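Local coordinates for protein transcriptional regulator, AraC family (PDB 3GRA) that probably regulates transcription by sequence-specific DNA binding as a whole protein, this piece being its DJ-1/PfpI-like domain without the AraC-type DNA-binding part, at residues A[14-18]-A[19-23]; A[24-27]-A[28-32]. All blocks are in the same frame, centred on the assembly; numbering follows the deposited sequence.

Contact 1 of 2, residues A[14-18]-A[19-23]; sequences EHFSM and ASFTV
Ser17 and Ser20 meet hydroxyl to hydroxyl where the loop after strand 6-12 turns into helix 18-34. Ser17 OG lies 2.8 Å from Ser20 OG in a hydrogen bond whose donor could be either residue. Ser17 holds the N-cap position. Its OG is turned opposite its own backbone N (chi1 168°), which carries it forward along the first turn. Ser20 OG sits beside its own N and comes to meet it. In the backbone, Phe21 N donates to Ser17 O at 3.2 Å, and the bond is nearly straight.

Met18 O takes two donors from Thr22. Thr22 N reaches Met18 O at 2.8 Å and Thr22 OG1 reaches it at 3.0 Å, from opposite faces of its plane. Thr22 OG1 is placed for this between its own N and carbonyl carbon (chi1 64°). The same torsion leaves the methyl CG2 facing Met18. Met18 is a selenomethionine, bent at its second and third torsions, and its SE passes 3.6 Å from Thr22 CG2. The two side chains cross at about a right angle.

On the apolar side, Phe16 CE1 approaches Phe21 CB at 4.0 Å. The ring centroids are 6.0 Å apart and the planes almost perpendicular, but the approach is oblique. The Phe21 ring leads on to Phe10 of strand 6-12, which it meets edge to face. Asp54 OD1 accepts from Met18 N at the helix start. Met18 and Thr22 also pack on Thr22 and Met18 of the second subunit, respectively.

The arrangement is a serine at the N-cap position, its hydroxyl paired with that of Ser20, followed by a threonine bonded back to the carbonyl four residues earlier. It opens the helix of the beta-alpha-beta unit formed by strand 6-12, helix 18-34 and strand 39-45 in a DJ-1/PfpI-like domain.

Contact 2 of 2, residues A[24-27]-A[28-32]; sequences AMDV and LVTAN
Thr30 grips Asp26 O twice. Thr30 N donates to Asp26 O at 2.7 Å, nearly in line with the carbonyl. Thr30 OG1 donates to Asp26 O at 2.8 Å from well above the carbonyl plane. OG1 stands beside its own backbone N (chi1 -59°), which points it back at the preceding turn. The other backbone bonds are those of a regular alpha helix: Leu28 N to Ala24 O, Val29 N to Met25 O and Ala31 N to Val27 O.

One water joins the two polar side chains. It donates to Asp26 OD1 at 2.6 Å and weakly to Thr30 OG1 at 3.3 Å.

Across the two segments the aliphatic side chains lie against carbonyl oxygens of the preceding turn. Val29 CG2 lies 3.2 Å from Met25 O. Leu28 CG lies 3.5 Å from Ala24 O.

Asp26 and Val29 pack on Leu55 of the second subunit. Leu28 packs on Val8 and Phe10 of strand 6-12 and on Phe41 of strand 39-45. Val27 meets Met168 and Val172 of helix 161-176, while Thr30 touches Val184, Ile187 and Leu188 of helix 178-188.

How the contacts relate
Contacts 1 and 2 follow one another along helix 18-34, with centres about 15 Å apart. Contact 1 starts the helix, and contact 2 continues it toward strand 39-45. Their segments adjoin in sequence but do not otherwise touch. Both have a threonine hydroxyl bonded to the carbonyl four residues back. Phe10 of strand 6-12 packs against Phe21 in contact 1 and against Met25 and Leu28 in contact 2. Both also face the second subunit: Leu57 there meets Phe21 and Met25. The helix thus touches its own sheet, helices 161-176 and 178-188, and the second subunit. Neither contact is at the magnesium-binding residue Asp91.

Contact 1 of 2, residues A[14-18]-A[19-23]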
ATOM      1  N   GLU A  14       1.832 -10.448   8.716  1.00 31.64           N
ATOM      2  CA  GLU A  14       3.093 -10.491   7.997  1.00 32.73           C
ATOM      3  C   GLU A  14       2.841 -10.795   6.520  1.00 30.43           C
ATOM      4  O   GLU A  14       2.032 -11.661   6.187  1.00 28.32           O
ATOM      5  CB  GLU A  14       4.028 -11.538   8.599  1.00 37.97           C
ATOM      6  CG  GLU A  14       5.501 -11.138   8.513  1.00 46.36           C
ATOM      7  CD  GLU A  14       6.444 -12.326   8.569  1.00 51.96           C
ATOM      8  OE1 GLU A  14       6.274 -13.245   7.742  1.00 53.40           O
ATOM      9  OE2 GLU A  14       7.358 -12.342   9.426  1.00 51.61           O
ATOM     10  N   HIS A  15       3.524 -10.054   5.649  1.00 28.48           N
ATOM     11  CA  HIS A  15       3.420 -10.214   4.195  1.00 28.72           C
ATOM     12  C   HIS A  15       2.056  -9.800   3.639  1.00 26.52           C
ATOM     13  O   HIS A  15       1.608 -10.314   2.616  1.00 27.33           O
ATOM     14  CB  HIS A  15       3.735 -11.664   3.794  1.00 29.12           C
ATOM     15  CG  HIS A  15       5.017 -12.184   4.372  1.00 32.66           C
ATOM     16  ND1 HIS A  15       6.171 -11.433   4.409  1.00 34.56           N
ATOM     17  CD2 HIS A  15       5.328 -13.379   4.927  1.00 33.41           C
ATOM     18  CE1 HIS A  15       7.139 -12.140   4.966  1.00 33.81           C
ATOM     19  NE2 HIS A  15       6.653 -13.325   5.287  1.00 35.46           N
ATOM     20  N   PHE A  16       1.410  -8.859   4.319  1.00 25.62           N
ATOM     21  CA  PHE A  16       0.100  -8.364   3.906  1.00 23.87           C
ATOM     22  C   PHE A  16       0.195  -7.654   2.554  1.00 23.21           C
ATOM     23  O   PHE A  16       1.190  -6.983   2.256  1.00 21.75           O
ATOM     24  CB  PHE A  16      -0.433  -7.384   4.956  1.00 22.26           C
ATOM     25  CG  PHE A  16       0.313  -6.064   5.001  1.00 22.27           C
ATOM     26  CD1 PHE A  16      -0.108  -4.985   4.226  1.00 19.09           C
ATOM     27  CD2 PHE A  16       1.415  -5.896   5.839  1.00 20.81           C
ATOM     28  CE1 PHE A  16       0.550  -3.756   4.289  1.00 20.82           C
ATOM     29  CE2 PHE A  16       2.083  -4.673   5.914  1.00 20.71           C
ATOM     30  CZ  PHE A  16       1.652  -3.594   5.137  1.00 23.79           C
ATOM     31  N   SER A  17      -0.834  -7.820   1.734  1.00 21.50           N
ATOM     32  CA  SER A  17      -0.875  -7.157   0.437  1.00 21.18           C
ATOM     33  C   SER A  17      -0.818  -5.640   0.682  1.00 21.44           C
ATOM     34  O   SER A  17      -1.750  -5.055   1.235  1.00 21.29           O
ATOM     35  CB  SER A  17      -2.168  -7.530  -0.276  1.00 17.59           C
ATOM     36  OG  SER A  17      -2.360  -6.698  -1.398  1.00 19.49           O
HETATM   37  N   MSE A  18       0.273  -4.996   0.293  1.00 21.27           N
HETATM   38  CA  MSE A  18       0.384  -3.556   0.538  1.00 22.94           C
HETATM   39  C   MSE A  18      -0.579  -2.730  -0.307  1.00 23.01           C
HETATM   40  O   MSE A  18      -1.102  -1.706   0.146  1.00 22.86           O
HETATM   41  CB  MSE A  18       1.817  -3.063   0.280  1.00 22.60           C
HETATM   42  CG  MSE A  18       1.971  -1.555   0.429  1.00 22.99           C
HETATM   43 SE   MSE A  18       1.973  -0.980   2.133  1.00 23.01          SE
HETATM   44  CE  MSE A  18       3.746  -0.955   2.361  1.00 30.54           C
ATOM     45  N   ALA A  19      -0.791  -3.186  -1.536  1.00 22.45           N
ATOM     46  CA  ALA A  19      -1.674  -2.524  -2.484  1.00 24.31           C
ATOM     47  C   ALA A  19      -3.132  -2.605  -2.018  1.00 26.34           C
ATOM     48  O   ALA A  19      -3.918  -1.685  -2.254  1.00 28.67           O
ATOM     49  CB  ALA A  19      -1.526  -3.166  -3.865  1.00 20.43           C
ATOM     50  N   SER A  20      -3.489  -3.713  -1.372  1.00 22.59           N
ATOM     51  CA  SER A  20      -4.845  -3.863  -0.878  1.00 23.27           C
ATOM     52  C   SER A  20      -5.043  -2.857   0.247  1.00 23.44           C
ATOM     53  O   SER A  20      -6.024  -2.109   0.285  1.00 23.13           O
ATOM     54  CB  SER A  20      -5.078  -5.285  -0.345  1.00 18.79           C
ATOM     55  OG  SER A  20      -5.164  -6.209  -1.403  1.00 16.66           O
ATOM     56  N   PHE A  21      -4.083  -2.832   1.158  1.00 23.24           N
ATOM     57  CA  PHE A  21      -4.165  -1.934   2.295  1.00 23.16           C
ATOM     58  C   PHE A  21      -4.123  -0.444   1.939  1.00 24.12           C
ATOM     59  O   PHE A  21      -4.938   0.333   2.431  1.00 25.24           O
ATOM     60  CB  PHE A  21      -3.054  -2.246   3.291  1.00 19.00           C
ATOM     61  CG  PHE A  21      -3.059  -1.350   4.491  1.00 21.57           C
ATOM     62  CD1 PHE A  21      -4.175  -1.286   5.322  1.00 22.50           C
ATOM     63  CD2 PHE A  21      -1.960  -0.560   4.785  1.00 22.27           C
ATOM     64  CE1 PHE A  21      -4.188  -0.447   6.419  1.00 22.92           C
ATOM     65  CE2 PHE A  21      -1.964   0.287   5.887  1.00 20.78           C
ATOM     66  CZ  PHE A  21      -3.073   0.346   6.704  1.00 20.81           C
ATOM     67  N   THR A  22      -3.179  -0.048   1.093  1.00 25.47           N
ATOM     68  CA  THR A  22      -3.046   1.355   0.721  1.00 28.85           C
ATOM     69  C   THR A  22      -4.215   1.886  -0.112  1.00 32.06           C
ATOM     70  O   THR A  22      -4.601   3.045   0.036  1.00 33.41           O
ATOM     71  CB  THR A  22      -1.727   1.617  -0.034  1.00 26.59           C
ATOM     72  OG1 THR A  22      -1.724   0.896  -1.273  1.00 30.26           O
ATOM     73  CG2 THR A  22      -0.543   1.174   0.809  1.00 27.44           C
ATOM     74  N   VAL A  23      -4.786   1.062  -0.983  1.00 31.50           N
ATOM     75  CA  VAL A  23      -5.910   1.555  -1.757  1.00 33.84           C
ATOM     76  C   VAL A  23      -7.145   1.715  -0.852  1.00 33.81           C
ATOM     77  O   VAL A  23      -7.884   2.689  -0.966  1.00 33.61           O
ATOM     78  CB  VAL A  23      -6.239   0.625  -2.949  1.00 35.83           C
ATOM     79  CG1 VAL A  23      -6.793  -0.697  -2.454  1.00 35.43           C
ATOM     80  CG2 VAL A  23      -7.235   1.317  -3.869  1.00 38.03           C
TER

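Contact 2 of 2, residues A[24-27]-A[28-32]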
ATOM      1  N   ALA A  24      -7.366   0.767   0.057  1.00 32.59           N
ATOM      2  CA  ALA A  24      -8.505   0.890   0.952  1.00 32.03           C
ATOM      3  C   ALA A  24      -8.368   2.179   1.771  1.00 32.69           C
ATOM      4  O   ALA A  24      -9.334   2.923   1.919  1.00 29.64           O
ATOM      5  CB  ALA A  24      -8.593  -0.308   1.876  1.00 30.13           C
HETATM    6  N   MSE A  25      -7.163   2.431   2.287  1.00 33.17           N
HETATM    7  CA  MSE A  25      -6.884   3.625   3.088  1.00 33.72           C
HETATM    8  C   MSE A  25      -7.072   4.898   2.274  1.00 33.34           C
HETATM    9  O   MSE A  25      -7.556   5.906   2.782  1.00 33.07           O
HETATM   10  CB  MSE A  25      -5.448   3.598   3.637  1.00 34.48           C
HETATM   11  CG  MSE A  25      -5.237   2.754   4.888  1.00 34.17           C
HETATM   12 SE   MSE A  25      -5.934   3.468   6.390  1.00 29.69          SE
HETATM   13  CE  MSE A  25      -4.747   4.744   6.755  1.00 35.72           C
ATOM     14  N   ASP A  26      -6.667   4.851   1.016  1.00 34.62           N
ATOM     15  CA  ASP A  26      -6.807   5.998   0.146  1.00 37.73           C
ATOM     16  C   ASP A  26      -8.288   6.413   0.153  1.00 38.90           C
ATOM     17  O   ASP A  26      -8.617   7.578   0.393  1.00 40.31           O
ATOM     18  CB  ASP A  26      -6.363   5.627  -1.265  1.00 39.85           C
ATOM     19  CG  ASP A  26      -5.581   6.734  -1.939  1.00 45.29           C
ATOM     20  OD1 ASP A  26      -5.483   7.838  -1.353  1.00 48.54           O
ATOM     21  OD2 ASP A  26      -5.065   6.502  -3.054  1.00 46.13           O
ATOM     22  N   VAL A  27      -9.170   5.444  -0.082  1.00 35.17           N
ATOM     23  CA  VAL A  27     -10.603   5.688  -0.092  1.00 33.62           C
ATOM     24  C   VAL A  27     -11.092   6.379   1.180  1.00 35.04           C
ATOM     25  O   VAL A  27     -11.849   7.341   1.113  1.00 34.03           O
ATOM     26  CB  VAL A  27     -11.398   4.367  -0.252  1.00 33.09           C
ATOM     27  CG1 VAL A  27     -12.891   4.644  -0.180  1.00 29.10           C
ATOM     28  CG2 VAL A  27     -11.036   3.694  -1.572  1.00 30.91           C
ATOM     29  N   LEU A  28     -10.662   5.881   2.337  1.00 35.56           N
ATOM     30  CA  LEU A  28     -11.081   6.457   3.607  1.00 36.98           C
ATOM     31  C   LEU A  28     -10.451   7.830   3.871  1.00 38.45           C
ATOM     32  O   LEU A  28     -11.063   8.687   4.503  1.00 39.71           O
ATOM     33  CB  LEU A  28     -10.752   5.490   4.751  1.00 35.71           C
ATOM     34  CG  LEU A  28     -11.297   4.062   4.590  1.00 35.46           C
ATOM     35  CD1 LEU A  28     -10.862   3.227   5.779  1.00 33.82           C
ATOM     36  CD2 LEU A  28     -12.819   4.073   4.464  1.00 33.71           C
ATOM     37  N   VAL A  29      -9.229   8.046   3.398  1.00 39.29           N
ATOM     38  CA  VAL A  29      -8.596   9.339   3.600  1.00 40.51           C
ATOM     39  C   VAL A  29      -9.241  10.342   2.633  1.00 41.14           C
ATOM     40  O   VAL A  29      -9.676  11.422   3.042  1.00 39.76           O
ATOM     41  CB  VAL A  29      -7.069   9.269   3.356  1.00 40.38           C
ATOM     42  CG1 VAL A  29      -6.461  10.660   3.420  1.00 41.08           C
ATOM     43  CG2 VAL A  29      -6.414   8.376   4.410  1.00 39.65           C
ATOM     44  N   THR A  30      -9.322   9.964   1.360  1.00 41.31           N
ATOM     45  CA  THR A  30      -9.920  10.822   0.347  1.00 42.78           C
ATOM     46  C   THR A  30     -11.342  11.208   0.757  1.00 44.24           C
ATOM     47  O   THR A  30     -11.787  12.327   0.506  1.00 44.35           O
ATOM     48  CB  THR A  30      -9.952  10.116  -1.021  1.00 42.91           C
ATOM     49  OG1 THR A  30      -8.617   9.767  -1.398  1.00 42.20           O
ATOM     50  CG2 THR A  30     -10.554  11.022  -2.093  1.00 42.15           C
ATOM     51  N   ALA A  31     -12.047  10.280   1.397  1.00 43.99           N
ATOM     52  CA  ALA A  31     -13.402  10.552   1.842  1.00 45.64           C
ATOM     53  C   ALA A  31     -13.350  11.731   2.798  1.00 47.52           C
ATOM     54  O   ALA A  31     -14.167  12.645   2.710  1.00 47.26           O
ATOM     55  CB  ALA A  31     -13.997   9.335   2.542  1.00 42.21           C
ATOM     56  N   ASN A  32     -12.382  11.699   3.709  1.00 49.94           N
ATOM     57  CA  ASN A  32     -12.199  12.767   4.689  1.00 52.07           C
ATOM     58  C   ASN A  32     -11.832  14.084   4.015  1.00 53.30           C
ATOM     59  O   ASN A  32     -12.197  15.159   4.491  1.00 54.33           O
ATOM     60  CB  ASN A  32     -11.090  12.407   5.683  1.00 50.04           C
ATOM     61  CG  ASN A  32     -11.517  11.357   6.680  1.00 47.10           C
ATOM     62  OD1 ASN A  32     -12.670  11.327   7.110  1.00 47.21           O
ATOM     63  ND2 ASN A  32     -10.585  10.503   7.071  1.00 46.09           N
TER
HETATM   64  O   HOH W   1      -5.411  10.437  -0.901  1.00 44.75           O